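Local coordinates for holo-[acyl-carrier-protein] synthase (Neisseria meningitidis FAM18, PDB 5SUV), which belongs to the 4'-phosphopantetheinyl transferase superfamily and holds coenzyme A in pockets lined partly by a second subunit, at residues F27-E39 / V47-A59. Numbering follows the deposited sequence.
Sequences FAGRILTPEELLE and VNYLAKRFAAKEA. With COA (coenzyme A), chain D.
Across the backbones, Ile31 and Phe54 come nearest, their CA atoms 6.6 Å apart; helix 27-31 crosses helix 47-59 at 35°, whereas helix 34-39, after the turn at Leu32 and Thr33, runs nearly antiparallel to it at 168°. Leu50 carries much of the apolar packing: its CD2 lies 3.7 Å from Ala28 CB and also meets the branched end of Leu32, while its CD1 packs against Phe27 CD2. With CG1 beside the backbone nitrogen (chi1 -56°), Ile31 puts CG2 anti to that nitrogen, at the edge of the Phe54 ring and in its plane, 3.9 Å from CD1. The charged half centres on Glu36. Its OE1 accepts from Lys57 NZ at 2.8 Å through the syn lone pair and from Thr33 N on the anti side, so two donors grip OE1, while OE2 accepts from Ile79 N; Glu36 N in turn bonds to Thr33 OG1, completing a capping box. Bent at its last torsion, Lys57 brings NZ 2.9 Å from Ile31 O, in the carbonyl plane, and also reaches Ile77 O and Phe74 O. The Arg53 guanidinium lays one face against the Tyr49 ring and turns its edge to Glu36 OE2, a weak bond of 3.3 Å from NE. Tyr49 OH donates to the poorly ordered Glu39, at 2.9 Å from OE2. Beyond the apolar half, Ile31 CD1 approaches the coenzyme A sulfur S1P at 3.7 Å, and Glu58 lines the same pocket. A capping box tied into a largely buried salt-bridge network, with Glu39 at its exposed end, thus joins the two short helices, 25-31 and 34-39, to helix 46-63, which contributes to the coenzyme A site of this phosphopantetheinyl transferase fold.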
loop_
_atom_site.group_PDB
_atom_site.type_symbol
_atom_site.label_atom_id
_atom_site.label_comp_id
_atom_site.label_asym_id
_atom_site.label_seq_id
_atom_site.Cartn_x
_atom_site.Cartn_y
_atom_site.Cartn_z
ATOM N N PHE A 27 0.288 -25.743 8.435
ATOM C CA PHE A 27 0.400 -24.313 8.181
ATOM C C PHE A 27 -0.979 -23.704 7.970
ATOM O O PHE A 27 -1.377 -22.776 8.680
ATOM C CB PHE A 27 1.307 -24.052 6.980
ATOM C CG PHE A 27 1.413 -22.603 6.610
ATOM C CD1 PHE A 27 1.953 -21.685 7.491
ATOM C CD2 PHE A 27 0.980 -22.161 5.376
ATOM C CE1 PHE A 27 2.051 -20.354 7.149
ATOM C CE2 PHE A 27 1.079 -20.832 5.028
ATOM C CZ PHE A 27 1.615 -19.929 5.909
ATOM N N ALA A 28 -1.738 -24.234 7.009
ATOM C CA ALA A 28 -3.084 -23.721 6.780
ATOM C C ALA A 28 -3.925 -23.815 8.046
ATOM O O ALA A 28 -4.749 -22.936 8.323
ATOM C CB ALA A 28 -3.751 -24.483 5.640
ATOM N N GLY A 29 -3.728 -24.875 8.831
ATOM C CA GLY A 29 -4.462 -25.011 10.074
ATOM C C GLY A 29 -4.085 -23.971 11.102
ATOM O O GLY A 29 -4.873 -23.692 12.012
ATOM N N ARG A 30 -2.902 -23.380 10.969
ATOM C CA ARG A 30 -2.459 -22.364 11.902
ATOM C C ARG A 30 -2.918 -20.971 11.483
ATOM O O ARG A 30 -3.191 -20.132 12.353
ATOM C CB ARG A 30 -0.931 -22.435 12.034
ATOM C CG ARG A 30 -0.327 -21.533 13.102
ATOM C CD ARG A 30 1.133 -21.883 13.397
ATOM N NE ARG A 30 1.267 -23.179 14.071
ATOM C CZ ARG A 30 1.711 -24.303 13.506
ATOM N NH1 ARG A 30 2.090 -24.326 12.233
ATOM N NH2 ARG A 30 1.782 -25.418 14.225
ATOM N N ILE A 31 -3.055 -20.725 10.173
ATOM C CA ILE A 31 -3.279 -19.384 9.639
ATOM C C ILE A 31 -4.753 -19.104 9.389
ATOM O O ILE A 31 -5.208 -17.966 9.534
ATOM C CB ILE A 31 -2.488 -19.191 8.331
ATOM C CG1 ILE A 31 -1.008 -19.465 8.567
ATOM C CG2 ILE A 31 -2.701 -17.790 7.781
ATOM C CD1 ILE A 31 -0.401 -18.701 9.674
ATOM N N LEU A 32 -5.508 -20.125 9.008
ATOM C CA LEU A 32 -6.901 -19.933 8.633
ATOM C C LEU A 32 -7.805 -20.057 9.854
ATOM O O LEU A 32 -7.512 -20.814 10.783
ATOM C CB LEU A 32 -7.335 -20.957 7.597
ATOM C CG LEU A 32 -6.509 -20.984 6.314
ATOM C CD1 LEU A 32 -7.061 -22.042 5.394
ATOM C CD2 LEU A 32 -6.504 -19.597 5.649
ATOM N N THR A 33 -8.913 -19.314 9.833
ATOM C CA THR A 33 -9.931 -19.486 10.865
ATOM C C THR A 33 -10.680 -20.792 10.634
ATOM O O THR A 33 -10.699 -21.318 9.519
ATOM C CB THR A 33 -10.938 -18.331 10.871
ATOM O OG1 THR A 33 -11.801 -18.425 9.727
ATOM C CG2 THR A 33 -10.252 -16.986 10.858
ATOM N N PRO A 34 -11.334 -21.327 11.673
ATOM C CA PRO A 34 -12.162 -22.526 11.471
ATOM C C PRO A 34 -13.107 -22.409 10.287
ATOM O O PRO A 34 -13.321 -23.394 9.573
ATOM C CB PRO A 34 -12.929 -22.642 12.796
ATOM C CG PRO A 34 -12.077 -21.954 13.790
ATOM C CD PRO A 34 -11.391 -20.835 13.056
ATOM N N GLU A 35 -13.654 -21.217 10.037
ATOM C CA GLU A 35 -14.564 -21.030 8.913
ATOM C C GLU A 35 -13.824 -21.160 7.590
ATOM O O GLU A 35 -14.248 -21.900 6.691
ATOM C CB GLU A 35 -15.237 -19.658 9.002
ATOM C CG GLU A 35 -16.094 -19.442 10.243
ATOM C CD GLU A 35 -15.296 -19.046 11.477
ATOM O OE1 GLU A 35 -14.081 -18.785 11.363
ATOM O OE2 GLU A 35 -15.893 -19.002 12.574
ATOM N N GLU A 36 -12.713 -20.440 7.450
ATOM C CA GLU A 36 -11.933 -20.526 6.224
ATOM C C GLU A 36 -11.404 -21.933 6.012
ATOM O O GLU A 36 -11.272 -22.391 4.872
ATOM C CB GLU A 36 -10.775 -19.539 6.270
ATOM C CG GLU A 36 -11.182 -18.090 6.223
ATOM C CD GLU A 36 -10.039 -17.180 6.585
ATOM O OE1 GLU A 36 -9.167 -17.596 7.374
ATOM O OE2 GLU A 36 -10.012 -16.052 6.087
ATOM N N LEU A 37 -11.064 -22.625 7.104
ATOM C CA LEU A 37 -10.446 -23.940 6.994
ATOM C C LEU A 37 -11.408 -24.954 6.398
ATOM O O LEU A 37 -10.974 -25.924 5.767
ATOM C CB LEU A 37 -9.958 -24.400 8.374
ATOM C CG LEU A 37 -9.100 -25.664 8.429
ATOM C CD1 LEU A 37 -7.835 -25.503 7.591
ATOM C CD2 LEU A 37 -8.744 -25.995 9.870
ATOM N N LEU A 38 -12.712 -24.748 6.583
ATOM C CA LEU A 38 -13.698 -25.672 6.041
ATOM C C LEU A 38 -13.882 -25.493 4.542
ATOM O O LEU A 38 -14.152 -26.475 3.841
ATOM C CB LEU A 38 -15.035 -25.489 6.763
ATOM C CG LEU A 38 -15.033 -25.852 8.250
ATOM C CD1 LEU A 38 -16.345 -25.445 8.903
ATOM C CD2 LEU A 38 -14.785 -27.340 8.440
ATOM N N GLU A 39 -13.736 -24.265 4.035
ATOM C CA GLU A 39 -13.884 -23.988 2.613
ATOM C C GLU A 39 -12.563 -24.042 1.855
ATOM O O GLU A 39 -12.572 -23.972 0.621
ATOM C CB GLU A 39 -14.525 -22.610 2.399
ATOM C CG GLU A 39 -13.656 -21.442 2.846
ATOM C CD GLU A 39 -14.239 -20.091 2.473
ATOM O OE1 GLU A 39 -15.306 -20.058 1.824
ATOM O OE2 GLU A 39 -13.623 -19.059 2.825
ATOM N N VAL A 47 -2.619 -22.116 -2.989
ATOM C CA VAL A 47 -1.447 -21.342 -2.597
ATOM C C VAL A 47 -1.777 -19.850 -2.601
ATOM O O VAL A 47 -1.448 -19.121 -1.655
ATOM C CB VAL A 47 -0.258 -21.665 -3.518
ATOM C CG1 VAL A 47 0.959 -20.860 -3.115
ATOM C CG2 VAL A 47 0.062 -23.156 -3.475
ATOM N N ASN A 48 -2.445 -19.382 -3.659
ATOM C CA ASN A 48 -2.880 -17.989 -3.727
ATOM C C ASN A 48 -3.892 -17.679 -2.630
ATOM O O ASN A 48 -3.916 -16.568 -2.086
ATOM C CB ASN A 48 -3.473 -17.710 -5.113
ATOM C CG ASN A 48 -3.906 -16.263 -5.295
ATOM O OD1 ASN A 48 -5.025 -15.889 -4.936
ATOM N ND2 ASN A 48 -3.025 -15.446 -5.878
ATOM N N TYR A 49 -4.737 -18.653 -2.295
ATOM C CA TYR A 49 -5.700 -18.479 -1.215
ATOM C C TYR A 49 -4.991 -18.256 0.115
ATOM O O TYR A 49 -5.247 -17.264 0.805
ATOM C CB TYR A 49 -6.608 -19.709 -1.158
ATOM C CG TYR A 49 -7.703 -19.649 -0.117
ATOM C CD1 TYR A 49 -7.453 -20.015 1.201
ATOM C CD2 TYR A 49 -8.988 -19.251 -0.455
ATOM C CE1 TYR A 49 -8.448 -19.973 2.156
ATOM C CE2 TYR A 49 -9.998 -19.212 0.499
ATOM C CZ TYR A 49 -9.720 -19.571 1.803
ATOM O OH TYR A 49 -10.715 -19.530 2.763
ATOM N N LEU A 50 -4.087 -19.168 0.489
ATOM C CA LEU A 50 -3.341 -19.001 1.735
ATOM C C LEU A 50 -2.533 -17.713 1.731
ATOM O O LEU A 50 -2.443 -17.028 2.754
ATOM C CB LEU A 50 -2.410 -20.190 1.966
ATOM C CG LEU A 50 -2.978 -21.471 2.556
ATOM C CD1 LEU A 50 -1.908 -22.547 2.554
ATOM C CD2 LEU A 50 -3.478 -21.223 3.961
ATOM N N ALA A 51 -1.915 -17.373 0.593
ATOM C CA ALA A 51 -1.083 -16.178 0.537
ATOM C C ALA A 51 -1.897 -14.924 0.834
ATOM O O ALA A 51 -1.465 -14.059 1.598
ATOM C CB ALA A 51 -0.414 -16.070 -0.836
ATOM N N LYS A 52 -3.073 -14.799 0.214
ATOM C CA LYS A 52 -3.913 -13.621 0.421
ATOM C C LYS A 52 -4.382 -13.527 1.868
ATOM O O LYS A 52 -4.366 -12.444 2.468
ATOM C CB LYS A 52 -5.122 -13.661 -0.517
ATOM C CG LYS A 52 -4.776 -13.329 -1.976
ATOM C CD LYS A 52 -6.004 -13.242 -2.863
ATOM C CE LYS A 52 -5.612 -12.898 -4.302
ATOM N NZ LYS A 52 -6.767 -12.952 -5.236
ATOM N N ARG A 53 -4.800 -14.651 2.443
ATOM C CA ARG A 53 -5.224 -14.641 3.840
ATOM C C ARG A 53 -4.063 -14.277 4.755
ATOM O O ARG A 53 -4.211 -13.450 5.659
ATOM C CB ARG A 53 -5.820 -16.002 4.227
ATOM C CG ARG A 53 -7.033 -16.440 3.421
ATOM C CD ARG A 53 -8.045 -15.332 3.267
ATOM N NE ARG A 53 -9.374 -15.811 2.868
ATOM C CZ ARG A 53 -9.724 -16.138 1.629
ATOM N NH1 ARG A 53 -8.848 -16.068 0.636
ATOM N NH2 ARG A 53 -10.956 -16.539 1.378
ATOM N N PHE A 54 -2.890 -14.862 4.517
ATOM C CA PHE A 54 -1.726 -14.561 5.338
ATOM C C PHE A 54 -1.382 -13.078 5.265
ATOM O O PHE A 54 -1.172 -12.429 6.295
ATOM C CB PHE A 54 -0.549 -15.434 4.891
ATOM C CG PHE A 54 0.643 -15.375 5.791
ATOM C CD1 PHE A 54 0.584 -15.869 7.076
ATOM C CD2 PHE A 54 1.835 -14.828 5.345
ATOM C CE1 PHE A 54 1.682 -15.807 7.913
ATOM C CE2 PHE A 54 2.936 -14.766 6.178
ATOM C CZ PHE A 54 2.862 -15.273 7.460
ATOM N N ALA A 55 -1.346 -12.511 4.054
ATOM C CA ALA A 55 -1.015 -11.092 3.939
ATOM C C ALA A 55 -2.079 -10.224 4.602
ATOM O O ALA A 55 -1.757 -9.251 5.288
ATOM C CB ALA A 55 -0.860 -10.680 2.476
ATOM N N ALA A 56 -3.353 -10.553 4.388
ATOM C CA ALA A 56 -4.432 -9.736 4.932
ATOM C C ALA A 56 -4.439 -9.787 6.455
ATOM O O ALA A 56 -4.654 -8.769 7.117
ATOM C CB ALA A 56 -5.773 -10.216 4.375
ATOM N N LYS A 57 -4.211 -10.963 7.027
ATOM C CA LYS A 57 -4.180 -11.057 8.482
ATOM C C LYS A 57 -2.975 -10.322 9.052
ATOM O O LYS A 57 -3.074 -9.632 10.071
ATOM C CB LYS A 57 -4.172 -12.520 8.898
ATOM C CG LYS A 57 -5.387 -13.278 8.404
ATOM C CD LYS A 57 -5.188 -14.775 8.533
ATOM C CE LYS A 57 -6.312 -15.563 7.848
ATOM N NZ LYS A 57 -7.312 -16.090 8.838
ATOM N N GLU A 58 -1.816 -10.442 8.405
ATOM C CA GLU A 58 -0.662 -9.727 8.916
ATOM C C GLU A 58 -0.864 -8.218 8.814
ATOM O O GLU A 58 -0.509 -7.483 9.741
ATOM C CB GLU A 58 0.605 -10.168 8.181
ATOM C CG GLU A 58 1.027 -11.584 8.511
ATOM C CD GLU A 58 2.496 -11.849 8.223
ATOM O OE1 GLU A 58 3.145 -12.564 9.020
ATOM O OE2 GLU A 58 3.001 -11.342 7.197
ATOM N N ALA A 59 -1.433 -7.733 7.701
ATOM C CA ALA A 59 -1.658 -6.299 7.579
ATOM C C ALA A 59 -2.691 -5.843 8.594
ATOM O O ALA A 59 -2.568 -4.756 9.164
ATOM C CB ALA A 59 -2.103 -5.923 6.173
HETATM N N1A COA D . 2.097 -2.928 15.026
HETATM C C2A COA D . 2.309 -2.561 13.741
HETATM N N3A COA D . 3.353 -2.878 12.985
HETATM C C4A COA D . 4.302 -3.659 13.612
HETATM C C5A COA D . 4.239 -4.130 14.964
HETATM C C6A COA D . 3.060 -3.702 15.617
HETATM N N6A COA D . 2.860 -4.017 16.841
HETATM N N7A COA D . 5.286 -4.845 15.291
HETATM C C8A COA D . 5.988 -4.828 14.179
HETATM N N9A COA D . 5.435 -4.139 13.156
HETATM C C1B COA D . 5.965 -3.874 11.791
HETATM C C2B COA D . 7.403 -3.190 11.914
HETATM O O2B COA D . 7.501 -2.079 11.123
HETATM C C3B COA D . 8.271 -4.379 11.380
HETATM O O3B COA D . 9.340 -4.003 10.723
HETATM P P3B COA D . 10.577 -3.091 11.599
HETATM O O7A COA D . 10.646 -3.704 12.831
HETATM O O8A COA D . 10.011 -1.705 11.632
HETATM O O9A COA D . 11.704 -3.316 10.726
HETATM C C4B COA D . 7.267 -4.956 10.370
HETATM O O4B COA D . 6.084 -5.033 11.070
HETATM C C5B COA D . 7.640 -6.329 9.806
HETATM O O5B COA D . 6.712 -6.642 8.836
HETATM P P1A COA D . 7.108 -7.902 7.921
HETATM O O1A COA D . 8.341 -7.670 7.293
HETATM O O2A COA D . 5.852 -8.260 7.190
HETATM O O3A COA D . 7.522 -8.945 9.144
HETATM P P2A COA D . 6.676 -10.237 9.473
HETATM O O4A COA D . 7.430 -10.871 10.475
HETATM O O5A COA D . 6.182 -10.891 8.215
HETATM O O6A COA D . 5.225 -9.755 10.244
HETATM C CBP COA D . 4.268 -9.265 12.358
HETATM C CCP COA D . 5.455 -9.077 11.355
HETATM C CDP COA D . 3.999 -7.947 12.998
HETATM C CEP COA D . 2.988 -9.777 11.753
HETATM C CAP COA D . 4.747 -10.231 13.373
HETATM O OAP COA D . 5.805 -9.679 14.080
HETATM C C9P COA D . 3.701 -10.626 14.370
HETATM O O9P COA D . 3.321 -9.851 15.175
HETATM N N8P COA D . 3.213 -11.914 14.368
HETATM C C7P COA D . 3.652 -12.912 13.434
HETATM C C6P COA D . 3.927 -14.204 14.221
HETATM C C5P COA D . 3.503 -15.344 13.370
HETATM O O5P COA D . 2.504 -15.961 13.574
HETATM N N4P COA D . 4.322 -15.690 12.307
HETATM C C3P COA D . 3.908 -16.773 11.409
HETATM C C2P COA D . 3.775 -18.088 12.127
HETATM S S1P COA D . 3.047 -19.231 10.970
#